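Local coordinates for protein Dye type peroxidase A (Streptomyces lividans 1326, PDB 6GZW) that probably catalyses peroxide-dependent oxidation of dyes and related substrates, as a haem-containing dye-type peroxidase, at residues G30-F35 with D125-I130; T83-F88 with F358-G363; N177-V182 with I226-D231; D243-R248 with N283-I288. All coordinates share one frame; numbering follows the deposited sequence.

Interaction 1. Residues G30-F35 with D125-I130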
# COMPACT_ATOMS: atom_id res chain seq x y z
N GLY A 30 0.40 6.42 2.84
CA GLY A 30 1.27 6.98 3.87
C GLY A 30 2.56 6.19 4.05
O GLY A 30 2.60 4.96 3.92
N HIS A 31 3.64 6.91 4.34
CA HIS A 31 4.86 6.31 4.83
C HIS A 31 5.31 7.15 6.05
O HIS A 31 5.48 8.36 5.91
CB HIS A 31 5.97 6.34 3.78
CG HIS A 31 5.64 5.66 2.49
ND1 HIS A 31 5.50 4.29 2.35
CD2 HIS A 31 5.43 6.18 1.25
CE1 HIS A 31 5.24 4.01 1.08
NE2 HIS A 31 5.21 5.13 0.39
N LEU A 32 5.47 6.50 7.19
CA LEU A 32 6.04 7.14 8.38
C LEU A 32 7.45 6.60 8.53
O LEU A 32 7.66 5.41 8.37
CB LEU A 32 5.25 6.81 9.62
CG LEU A 32 3.73 7.04 9.62
CD1 LEU A 32 3.11 6.80 10.99
CD2 LEU A 32 3.38 8.42 9.10
N VAL A 33 8.42 7.46 8.84
CA VAL A 33 9.79 7.00 8.99
C VAL A 33 10.45 7.78 10.12
O VAL A 33 10.14 8.96 10.30
CB VAL A 33 10.54 7.11 7.64
CG1 VAL A 33 10.44 8.49 7.04
CG2 VAL A 33 11.98 6.63 7.74
N ALA A 34 11.23 7.09 10.95
CA ALA A 34 12.06 7.71 11.96
C ALA A 34 13.52 7.51 11.60
O ALA A 34 13.90 6.45 11.09
CB ALA A 34 11.74 7.13 13.33
N PHE A 35 14.34 8.53 11.87
CA PHE A 35 15.78 8.50 11.65
C PHE A 35 16.51 8.75 12.97
O PHE A 35 16.01 9.53 13.79
CB PHE A 35 16.20 9.59 10.66
CG PHE A 35 15.66 9.42 9.27
CD1 PHE A 35 14.42 9.94 8.93
CD2 PHE A 35 16.41 8.81 8.27
CE1 PHE A 35 13.90 9.82 7.66
CE2 PHE A 35 15.88 8.69 6.97
CZ PHE A 35 14.62 9.19 6.67
N ASP A 125 15.30 10.03 16.86
CA ASP A 125 15.68 11.45 16.88
C ASP A 125 14.79 12.32 16.02
O ASP A 125 14.46 13.46 16.42
CB ASP A 125 17.14 11.64 16.43
CG ASP A 125 18.18 10.99 17.37
OD1 ASP A 125 17.93 10.85 18.61
OD2 ASP A 125 19.27 10.61 16.83
N LEU A 126 14.42 11.81 14.83
CA LEU A 126 13.71 12.59 13.82
C LEU A 126 12.57 11.78 13.24
O LEU A 126 12.73 10.57 13.04
CB LEU A 126 14.65 12.98 12.68
CG LEU A 126 15.76 13.97 13.04
CD1 LEU A 126 16.82 13.96 11.96
CD2 LEU A 126 15.19 15.37 13.25
N TRP A 127 11.47 12.43 12.93
CA TRP A 127 10.32 11.75 12.30
C TRP A 127 9.91 12.48 11.04
O TRP A 127 9.92 13.70 11.00
CB TRP A 127 9.18 11.75 13.31
CG TRP A 127 7.87 11.15 12.87
CD1 TRP A 127 7.55 9.81 12.74
CD2 TRP A 127 6.68 11.88 12.55
NE1 TRP A 127 6.23 9.69 12.38
CE2 TRP A 127 5.67 10.94 12.26
CE3 TRP A 127 6.36 13.25 12.52
CZ2 TRP A 127 4.36 11.32 11.92
CZ3 TRP A 127 5.05 13.64 12.16
CH2 TRP A 127 4.06 12.68 11.89
N VAL A 128 9.58 11.72 9.99
CA VAL A 128 8.99 12.30 8.80
C VAL A 128 7.72 11.56 8.45
O VAL A 128 7.71 10.31 8.47
CB VAL A 128 9.96 12.24 7.58
CG1 VAL A 128 9.37 13.03 6.42
CG2 VAL A 128 11.33 12.76 7.97
N GLN A 129 6.67 12.32 8.13
CA GLN A 129 5.41 11.76 7.63
C GLN A 129 5.24 12.14 6.18
O GLN A 129 5.22 13.32 5.81
CB GLN A 129 4.24 12.30 8.45
CG GLN A 129 2.84 11.89 7.95
CD GLN A 129 1.76 12.59 8.72
OE1 GLN A 129 1.60 13.83 8.62
NE2 GLN A 129 1.01 11.84 9.50
N ILE A 130 5.07 11.12 5.33
CA ILE A 130 4.83 11.34 3.92
C ILE A 130 3.46 10.77 3.58
O ILE A 130 3.16 9.64 3.96
CB ILE A 130 5.91 10.64 3.09
CG1 ILE A 130 7.23 11.37 3.37
CG2 ILE A 130 5.56 10.67 1.59
CD1 ILE A 130 8.42 10.61 2.96

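Interaction 2. Residues T83-F88 with F358-G363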
# COMPACT_ATOMS: atom_id res chain seq x y z
N THR A 83 2.12 15.52 0.84
CA THR A 83 2.62 16.31 1.96
C THR A 83 3.77 15.60 2.62
O THR A 83 3.85 14.37 2.66
CB THR A 83 1.57 16.67 3.04
OG1 THR A 83 1.09 15.47 3.69
CG2 THR A 83 0.40 17.39 2.43
N VAL A 84 4.69 16.41 3.14
CA VAL A 84 5.83 15.96 3.93
C VAL A 84 5.87 16.83 5.19
O VAL A 84 5.83 18.05 5.10
CB VAL A 84 7.17 16.11 3.16
CG1 VAL A 84 8.28 15.40 3.93
CG2 VAL A 84 7.03 15.54 1.77
N THR A 85 5.97 16.17 6.34
CA THR A 85 5.95 16.80 7.66
C THR A 85 7.09 16.28 8.51
O THR A 85 7.39 15.08 8.49
CB THR A 85 4.66 16.39 8.40
OG1 THR A 85 3.56 16.49 7.50
CG2 THR A 85 4.46 17.22 9.61
N PHE A 86 7.72 17.17 9.29
CA PHE A 86 8.93 16.86 10.03
C PHE A 86 8.78 17.08 11.53
O PHE A 86 8.26 18.14 11.94
CB PHE A 86 10.08 17.75 9.53
CG PHE A 86 10.34 17.67 8.04
CD1 PHE A 86 11.07 16.60 7.49
CD2 PHE A 86 9.80 18.62 7.16
CE1 PHE A 86 11.29 16.51 6.15
CE2 PHE A 86 10.02 18.52 5.78
CZ PHE A 86 10.77 17.46 5.28
N GLY A 87 9.32 16.17 12.35
CA GLY A 87 9.35 16.34 13.80
C GLY A 87 10.65 15.90 14.45
O GLY A 87 11.47 15.22 13.82
N PHE A 88 10.83 16.32 15.71
CA PHE A 88 11.99 16.02 16.52
C PHE A 88 11.57 15.26 17.78
O PHE A 88 10.61 15.67 18.46
CB PHE A 88 12.71 17.32 16.95
CG PHE A 88 13.10 18.19 15.81
CD1 PHE A 88 12.18 19.04 15.21
CD2 PHE A 88 14.39 18.12 15.29
CE1 PHE A 88 12.52 19.82 14.13
CE2 PHE A 88 14.73 18.90 14.21
CZ PHE A 88 13.82 19.75 13.62
N PHE A 358 6.67 13.29 18.91
CA PHE A 358 7.56 14.24 18.22
C PHE A 358 7.06 15.68 18.27
O PHE A 358 5.84 15.92 18.25
CB PHE A 358 7.82 13.78 16.78
CG PHE A 358 8.25 12.34 16.66
CD1 PHE A 358 9.55 11.94 16.95
CD2 PHE A 358 7.34 11.36 16.29
CE1 PHE A 358 9.93 10.62 16.85
CE2 PHE A 358 7.72 10.03 16.18
CZ PHE A 358 9.02 9.64 16.46
N ALA A 359 8.02 16.61 18.34
CA ALA A 359 7.74 18.04 18.28
C ALA A 359 7.81 18.50 16.84
O ALA A 359 8.89 18.50 16.23
CB ALA A 359 8.77 18.81 19.10
N VAL A 360 6.68 18.92 16.30
CA VAL A 360 6.56 19.27 14.89
C VAL A 360 6.41 20.80 14.85
O VAL A 360 5.34 21.33 15.15
CB VAL A 360 5.35 18.53 14.29
CG1 VAL A 360 5.00 19.01 12.90
CG2 VAL A 360 5.61 17.02 14.26
N PRO A 361 7.50 21.51 14.51
CA PRO A 361 7.42 22.98 14.56
C PRO A 361 6.52 23.60 13.51
O PRO A 361 5.89 22.91 12.69
CB PRO A 361 8.87 23.40 14.34
CG PRO A 361 9.39 22.32 13.45
CD PRO A 361 8.83 21.08 14.05
N GLY A 362 6.40 24.92 13.54
CA GLY A 362 5.64 25.64 12.52
C GLY A 362 6.12 25.42 11.09
O GLY A 362 7.21 24.89 10.87
N GLY A 363 5.31 25.83 10.13
CA GLY A 363 5.68 25.65 8.73
C GLY A 363 6.83 26.56 8.35
O GLY A 363 7.09 27.57 9.01

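Interaction 3. Residues N177-V182 with I226-D231. With HEM (protoporphyrin IX containing Fe), chain C.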
# COMPACT_ATOMS: atom_id res chain seq x y z
N ASN A 177 -12.03 2.28 9.02
CA ASN A 177 -10.82 1.59 9.44
C ASN A 177 -11.00 0.07 9.21
O ASN A 177 -12.05 -0.38 8.72
CB ASN A 177 -10.46 1.97 10.88
CG ASN A 177 -11.52 1.52 11.86
OD1 ASN A 177 -12.16 0.49 11.64
ND2 ASN A 177 -11.73 2.28 12.95
N LEU A 178 -10.00 -0.72 9.58
CA LEU A 178 -10.03 -2.15 9.25
C LEU A 178 -10.92 -2.95 10.21
O LEU A 178 -11.15 -4.12 10.00
CB LEU A 178 -8.62 -2.71 9.17
CG LEU A 178 -7.65 -2.09 8.14
CD1 LEU A 178 -6.35 -2.91 8.12
CD2 LEU A 178 -8.34 -2.06 6.79
N MET A 179 -11.42 -2.33 11.27
CA MET A 179 -12.53 -2.91 12.04
C MET A 179 -13.90 -2.65 11.39
O MET A 179 -14.95 -3.12 11.91
CB MET A 179 -12.48 -2.38 13.49
CG MET A 179 -11.46 -3.12 14.35
SD MET A 179 -11.26 -2.32 15.94
CE MET A 179 -10.66 -3.70 16.88
N GLY A 180 -13.93 -1.89 10.30
CA GLY A 180 -15.16 -1.61 9.58
C GLY A 180 -15.97 -0.45 10.17
O GLY A 180 -17.07 -0.17 9.70
N GLN A 181 -15.37 0.25 11.11
CA GLN A 181 -16.02 1.40 11.72
C GLN A 181 -15.90 2.68 10.88
O GLN A 181 -14.86 2.92 10.27
CB GLN A 181 -15.42 1.66 13.11
CG GLN A 181 -15.63 0.52 14.09
CD GLN A 181 -14.48 0.24 15.06
OE1 GLN A 181 -13.42 0.88 14.99
NE2 GLN A 181 -14.67 -0.75 15.94
N VAL A 182 -16.92 3.53 10.94
CA VAL A 182 -16.77 4.92 10.53
C VAL A 182 -15.77 5.54 11.50
O VAL A 182 -15.92 5.44 12.71
CB VAL A 182 -18.12 5.67 10.57
CG1 VAL A 182 -17.94 7.15 10.24
CG2 VAL A 182 -19.12 5.04 9.61
N ILE A 226 -1.06 0.47 16.27
CA ILE A 226 -2.02 -0.29 17.04
C ILE A 226 -2.52 -1.44 16.19
O ILE A 226 -3.24 -1.24 15.22
CB ILE A 226 -3.20 0.59 17.49
CG1 ILE A 226 -2.70 1.86 18.17
CG2 ILE A 226 -4.10 -0.20 18.43
CD1 ILE A 226 -3.82 2.80 18.58
N ARG A 227 -2.12 -2.67 16.56
CA ARG A 227 -2.58 -3.83 15.86
C ARG A 227 -4.01 -4.09 16.22
O ARG A 227 -4.40 -3.93 17.38
CB ARG A 227 -1.73 -5.06 16.21
CG ARG A 227 -2.17 -6.33 15.47
CD ARG A 227 -1.05 -7.34 15.38
NE ARG A 227 -0.69 -7.92 16.69
CZ ARG A 227 -1.27 -8.97 17.23
NH1 ARG A 227 -2.29 -9.59 16.66
NH2 ARG A 227 -0.82 -9.43 18.40
N MET A 228 -4.81 -4.40 15.24
CA MET A 228 -6.17 -4.82 15.51
C MET A 228 -6.22 -6.33 15.63
O MET A 228 -5.77 -7.02 14.76
CB MET A 228 -7.12 -4.33 14.43
CG MET A 228 -7.32 -2.83 14.42
SD MET A 228 -8.06 -2.28 12.87
CE MET A 228 -8.65 -0.69 13.41
N LEU A 229 -6.83 -6.83 16.69
CA LEU A 229 -6.96 -8.27 16.90
C LEU A 229 -8.19 -8.72 16.12
O LEU A 229 -9.21 -9.13 16.68
CB LEU A 229 -7.09 -8.60 18.41
CG LEU A 229 -5.89 -8.14 19.26
CD1 LEU A 229 -6.03 -8.64 20.69
CD2 LEU A 229 -4.56 -8.56 18.70
N LEU A 230 -8.01 -8.75 14.80
CA LEU A 230 -9.12 -9.00 13.89
C LEU A 230 -9.70 -10.41 14.03
O LEU A 230 -10.91 -10.62 13.84
CB LEU A 230 -8.66 -8.76 12.44
CG LEU A 230 -8.29 -7.32 12.08
CD1 LEU A 230 -7.81 -7.27 10.65
CD2 LEU A 230 -9.46 -6.34 12.29
N ASP A 231 -8.84 -11.38 14.39
CA ASP A 231 -9.31 -12.77 14.58
C ASP A 231 -10.35 -12.82 15.70
O ASP A 231 -11.34 -13.53 15.58
CB ASP A 231 -8.15 -13.73 14.89
CG ASP A 231 -7.27 -14.03 13.68
OD1 ASP A 231 -7.68 -13.74 12.54
OD2 ASP A 231 -6.15 -14.56 13.88
CHA HEM C . -13.41 8.21 18.22
CHB HEM C . -11.94 3.86 16.68
CHC HEM C . -7.82 4.43 19.18
CHD HEM C . -9.29 8.75 20.70
C1A HEM C . -13.37 6.99 17.60
C2A HEM C . -14.44 6.44 16.83
C3A HEM C . -14.02 5.23 16.40
C4A HEM C . -12.70 5.01 16.91
CMA HEM C . -14.76 4.24 15.52
CAA HEM C . -15.80 7.08 16.54
CBA HEM C . -15.91 7.95 15.30
CGA HEM C . -15.12 9.21 15.43
O1A HEM C . -15.56 10.22 16.02
O2A HEM C . -13.95 9.26 14.96
C1B HEM C . -10.66 3.65 17.22
C2B HEM C . -9.85 2.51 16.95
C3B HEM C . -8.69 2.63 17.64
C4B HEM C . -8.80 3.93 18.36
CMB HEM C . -10.25 1.35 16.08
CAB HEM C . -7.49 1.77 17.63
CBB HEM C . -7.14 0.99 16.62
C1C HEM C . -7.87 5.63 19.86
C2C HEM C . -6.84 6.12 20.71
C3C HEM C . -7.27 7.36 21.16
C4C HEM C . -8.55 7.62 20.54
CMC HEM C . -5.56 5.44 21.08
CAC HEM C . -6.64 8.30 22.12
CBC HEM C . -5.74 8.01 23.07
C1D HEM C . -10.52 8.93 20.06
C2D HEM C . -11.25 10.21 20.22
C3D HEM C . -12.40 10.07 19.53
C4D HEM C . -12.35 8.69 18.96
CMD HEM C . -10.78 11.45 20.96
CAD HEM C . -13.49 11.12 19.40
CBD HEM C . -14.45 11.11 20.60
CGD HEM C . -15.46 12.21 20.46
O1D HEM C . -16.59 11.97 19.95
O2D HEM C . -15.16 13.36 20.84
NA HEM C . -12.35 6.06 17.73
NB HEM C . -10.00 4.44 18.08
NC HEM C . -8.91 6.50 19.81
ND HEM C . -11.25 8.02 19.39
FE HEM C . -10.67 6.28 18.78
O HOH W 1 -9.75 7.09 17.22

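Interaction 4. Residues D243-R248 with N283-I288. With HEM (protoporphyrin IX containing Fe), chain C.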
# COMPACT_ATOMS: atom_id res chain seq x y z
N ASP A 243 -21.66 -2.00 20.58
CA ASP A 243 -21.48 -1.64 22.02
C ASP A 243 -20.05 -1.28 22.40
O ASP A 243 -19.85 -0.49 23.31
CB ASP A 243 -21.98 -2.76 22.95
CG ASP A 243 -23.48 -2.75 23.12
OD1 ASP A 243 -24.16 -1.82 22.70
OD2 ASP A 243 -24.00 -3.75 23.65
N VAL A 244 -19.04 -1.85 21.73
CA VAL A 244 -17.64 -1.49 22.03
C VAL A 244 -17.37 -0.03 21.72
O VAL A 244 -16.71 0.66 22.50
CB VAL A 244 -16.64 -2.41 21.27
CG1 VAL A 244 -15.22 -1.85 21.29
CG2 VAL A 244 -16.67 -3.79 21.88
N ILE A 245 -17.93 0.46 20.61
CA ILE A 245 -17.67 1.86 20.19
C ILE A 245 -18.73 2.82 20.72
O ILE A 245 -18.39 3.94 21.08
CB ILE A 245 -17.62 1.96 18.64
CG1 ILE A 245 -16.47 1.12 18.08
CG2 ILE A 245 -17.53 3.41 18.18
CD1 ILE A 245 -15.09 1.53 18.58
N GLY A 246 -20.00 2.40 20.75
CA GLY A 246 -21.10 3.33 21.04
C GLY A 246 -21.69 4.06 19.83
O GLY A 246 -22.51 4.99 19.97
N ARG A 247 -21.29 3.61 18.63
CA ARG A 247 -21.79 4.14 17.38
C ARG A 247 -22.04 2.98 16.41
O ARG A 247 -21.40 1.94 16.49
CB ARG A 247 -20.78 5.10 16.74
CG ARG A 247 -20.68 6.43 17.45
CD ARG A 247 -19.56 7.32 16.94
NE ARG A 247 -19.54 8.62 17.62
CZ ARG A 247 -20.37 9.64 17.34
NH1 ARG A 247 -21.31 9.53 16.41
NH2 ARG A 247 -20.22 10.81 17.99
N ARG A 248 -23.01 3.17 15.53
CA ARG A 248 -23.39 2.16 14.57
C ARG A 248 -22.35 2.03 13.47
O ARG A 248 -21.75 3.02 13.04
CB ARG A 248 -24.74 2.51 13.93
CG ARG A 248 -25.88 2.68 14.92
CD ARG A 248 -27.24 2.57 14.24
NE ARG A 248 -27.59 3.75 13.43
CZ ARG A 248 -28.52 4.66 13.74
NH1 ARG A 248 -29.21 4.59 14.89
NH2 ARG A 248 -28.77 5.66 12.89
N ASN A 283 -18.55 2.07 29.14
CA ASN A 283 -17.15 1.89 28.72
C ASN A 283 -17.01 1.94 27.20
O ASN A 283 -15.98 1.49 26.68
CB ASN A 283 -16.59 0.56 29.25
CG ASN A 283 -17.35 -0.67 28.74
OD1 ASN A 283 -18.43 -0.56 28.15
ND2 ASN A 283 -16.77 -1.85 28.95
N ALA A 284 -17.99 2.49 26.48
CA ALA A 284 -17.91 2.59 25.01
C ALA A 284 -16.81 3.57 24.63
O ALA A 284 -16.73 4.66 25.16
CB ALA A 284 -19.22 3.05 24.42
N HIS A 285 -16.01 3.21 23.64
CA HIS A 285 -14.88 4.05 23.19
C HIS A 285 -15.28 5.48 22.83
O HIS A 285 -14.62 6.45 23.24
CB HIS A 285 -14.25 3.36 21.98
CG HIS A 285 -13.04 4.04 21.46
ND1 HIS A 285 -11.81 3.92 22.05
CD2 HIS A 285 -12.90 4.87 20.40
CE1 HIS A 285 -10.93 4.64 21.36
NE2 HIS A 285 -11.58 5.23 20.36
N ALA A 286 -16.34 5.62 22.05
CA ALA A 286 -16.81 6.94 21.61
C ALA A 286 -17.57 7.73 22.69
O ALA A 286 -17.94 8.90 22.46
CB ALA A 286 -17.61 6.85 20.31
N ARG A 287 -17.80 7.11 23.85
CA ARG A 287 -18.17 7.88 25.05
C ARG A 287 -16.93 8.38 25.78
O ARG A 287 -16.73 9.58 25.97
CB ARG A 287 -19.01 7.03 26.01
CG ARG A 287 -19.32 7.71 27.34
CD ARG A 287 -19.86 6.71 28.36
NE ARG A 287 -21.24 6.36 28.08
CZ ARG A 287 -22.31 7.03 28.52
NH1 ARG A 287 -22.19 8.12 29.25
NH2 ARG A 287 -23.53 6.62 28.17
N ILE A 288 -16.08 7.44 26.18
CA ILE A 288 -15.01 7.76 27.12
C ILE A 288 -13.83 8.57 26.55
O ILE A 288 -13.05 9.13 27.31
CB ILE A 288 -14.55 6.51 27.90
CG1 ILE A 288 -13.79 5.54 27.00
CG2 ILE A 288 -15.75 5.84 28.60
CD1 ILE A 288 -13.23 4.36 27.76
CHA HEM C . -13.41 8.21 18.22
CHB HEM C . -11.94 3.86 16.68
CHC HEM C . -7.82 4.43 19.18
CHD HEM C . -9.29 8.75 20.70
C1A HEM C . -13.37 6.99 17.60
C2A HEM C . -14.44 6.44 16.83
C3A HEM C . -14.02 5.23 16.40
C4A HEM C . -12.70 5.01 16.91
CMA HEM C . -14.76 4.24 15.52
CAA HEM C . -15.80 7.08 16.54
CBA HEM C . -15.91 7.95 15.30
CGA HEM C . -15.12 9.21 15.43
O1A HEM C . -15.56 10.22 16.02
O2A HEM C . -13.95 9.26 14.96
C1B HEM C . -10.66 3.65 17.22
C2B HEM C . -9.85 2.51 16.95
C3B HEM C . -8.69 2.63 17.64
C4B HEM C . -8.80 3.93 18.36
CMB HEM C . -10.25 1.35 16.08
CAB HEM C . -7.49 1.77 17.63
CBB HEM C . -7.14 0.99 16.62
C1C HEM C . -7.87 5.63 19.86
C2C HEM C . -6.84 6.12 20.71
C3C HEM C . -7.27 7.36 21.16
C4C HEM C . -8.55 7.62 20.54
CMC HEM C . -5.56 5.44 21.08
CAC HEM C . -6.64 8.30 22.12
CBC HEM C . -5.74 8.01 23.07
C1D HEM C . -10.52 8.93 20.06
C2D HEM C . -11.25 10.21 20.22
C3D HEM C . -12.40 10.07 19.53
C4D HEM C . -12.35 8.69 18.96
CMD HEM C . -10.78 11.45 20.96
CAD HEM C . -13.49 11.12 19.40
CBD HEM C . -14.45 11.11 20.60
CGD HEM C . -15.46 12.21 20.46
O1D HEM C . -16.59 11.97 19.95
O2D HEM C . -15.16 13.36 20.84
NA HEM C . -12.35 6.06 17.73
NB HEM C . -10.00 4.44 18.08
NC HEM C . -8.91 6.50 19.81
ND HEM C . -11.25 8.02 19.39
FE HEM C . -10.67 6.28 18.78
O HOH W 2 -19.28 -1.69 25.61
O HOH W 3 -18.97 10.93 20.85
O HOH W 1 -9.75 7.09 17.22

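Interaction 1. Residues G30-F35 with D125-I130
Asp125 OD1 is gripped twice, by a salt bridge to Arg95 and a hydrogen bond with Ser91, while OD2 bonds to the backbone N of Leu37. This anchors a classic beta bulge in which Asp125 and Leu126 both face Phe35. From there residues 126-130 run antiparallel to 30-35, with 162° between the strand axes, and three hydrogen-bonded pairs supply six backbone bonds. The straightest joins Val128 N to Val33 O at 2.8 Å (172°), nearly along the C=O axis. Phe35 N reaches Leu126 O at 2.9 Å, but from above the carbonyl plane. Val33 and Val128 point the same way, and Val33 CG1 rests 3.8 Å from Val128 CB. Beyond them Phe35 crosses obliquely, its CE1 3.9 Å from Val128 CG2. From this face His31, Phe35 and Ile130 pack on helix 135-149. The other bears Leu32 CD2 alongside Gln129 CG at 3.7 Å, and the indole of Trp127, whose buried NE1 has no polar partner in the model. These are strands 29-37 and 126-132, the central pair of the 4-1-3-2 sheet that characterises a ferredoxin-like domain, here the N-terminal half of the peroxidase.

Interaction 2. Residues T83-F88 with F358-G363
Thr85 makes the first touch along strand 83-88: its CG2, anti to the backbone N, meets Val360 CG1 at 3.8 Å with the two side chains crossing at about a right angle, while OG1 bonds to the carbonyl of Pro20. At Phe86 it is the backbone that takes part, since Val360 CG1 sits 3.5 Å from Phe86 O and the ring leads away from 358-363. Gly87 comes next, and no larger residue would fit easily, because a CB would collide with both Val360 CG2 and Phe358 CB; its CA instead approaches Ala359 O at 3.3 Å. Phe88 forms the one antiparallel hydrogen-bonded pair, with Ala359. The two bonds differ: Ala359 N reaches a lone pair of Phe88 O at 2.8 Å, almost straight (173°), whereas Phe88 N meets Ala359 O at 3.0 Å from 39° above the carbonyl plane. The ring of Phe88 then presents its edge to Pro361, CE1 lying 3.9 Å from CD. The 129° between the short strand segments shows them diverging from a regular antiparallel pair. No charged group bridges them, so the seam between the N-terminal and C-terminal halves of the sheet relies here on backbone bonds and buried apolar contact.

Interaction 3. Residues N177-V182 with I226-D231
Met228 buries the most surface here, lodging against a type I beta turn, Asn177 to Gly180, that leads into the GxxDG motif of dye-type peroxidases (residues 180-184) on the water-bearing side of the haem. Its CG lies anti to the carbonyl carbon and the chain is extended from there, which sends SD alongside the turn and the methyl on to the porphyrin. SD stands 3.7 Å from Met179 N and 3.8 Å from Leu178 CB, while CE reaches HEM CMB at 3.7 Å. Met179, next in buried surface, crosses Met228 obliquely, its CG 3.8 Å from Met228 SD. Leu178 points its CB at the same sulphur; on its backbone side Leu230 CD2 approaches Leu178 O at 3.6 Å. Leu178 and Leu230 also pack against Phe139 and Arg143 of the second subunit, so the haem-lining loop borders the dimer interface. Asn177 fastens the loop from within. Its OD1 accepts from Gln181 N, with the donor above the amide plane, and more weakly from Met179 N, while ND2 is shared between Asp183 and a lone pair of Gln181 OE1, 3.0 Å away. An alanine here would remove the amide and would probably loosen the turn and leave Gln181 and Asp183 less firmly placed beside the haem. Met179, extended beyond CG, ends at the same porphyrin methyl as Met228, with its SD 3.8 Å from HEM CMB.

Interaction 4. Residues D243-R248 with N283-I288
Ile245 lies alongside His285, the two pointing the same way, with Ile245 CD1 4.0 Å from His285 CB and Ile245 CG2 touching both Ala286 CB and, at 3.9 Å, the haem methyl CMA. His285 is the proximal haem ligand, carried at the start of helix 285-288, whose first turn abuts the C-terminal end of helix 238-245. The carbonyls at that end are taken up by N-H groups of the new helix: His285 N bonds to Val244 O at 2.9 Å (171°) and Ala286 N to Ile245 O at 2.8 Å. Gly246, at positive phi, turns the chain away where a CB would press on Ala284. Replacing Ile245 by an alanine would strip the contacts to His285, Ala286 and the haem methyl, and would probably let the ligand helix seat less firmly. Extended Arg247 runs past the haem, Ala286 CB at its guanidinium edge, 3.8 Å from NE, and NH2 donates to a water 2.7 Å from HEM O1D. The imidazole itself, with CG anti to the backbone N, bonds through ND1 to Asp344, which probably gives it some imidazolate character. His285 NE2 binds the iron at 2.1 Å, across from a water whose O is 2.0 Å from FE.

How the interactions relate
Interactions 1 and 2, with centres 10 Å apart, are neighbouring steps across one eight-stranded antiparallel sheet. They touch directly: Trp127 and Gln129 are backbone-bonded to Gly87 and Thr85, and Trp127 stacks on Phe358. Along the chain their segments alternate, and strand 350-360 joins the N-terminal strands to the C-terminal ones in mid-sheet, next to strand 219-228 of interaction 3. Interactions 3 and 4 fall between residues 88 and 358, meet where Gln181 packs on Ile245, and flank the haem on its two sides with centres 14 Å apart. Interaction 4 lies about 31 Å, centre to centre, from interaction 1. The haem contacts thus come from the C-terminal half, which also shares the sheet.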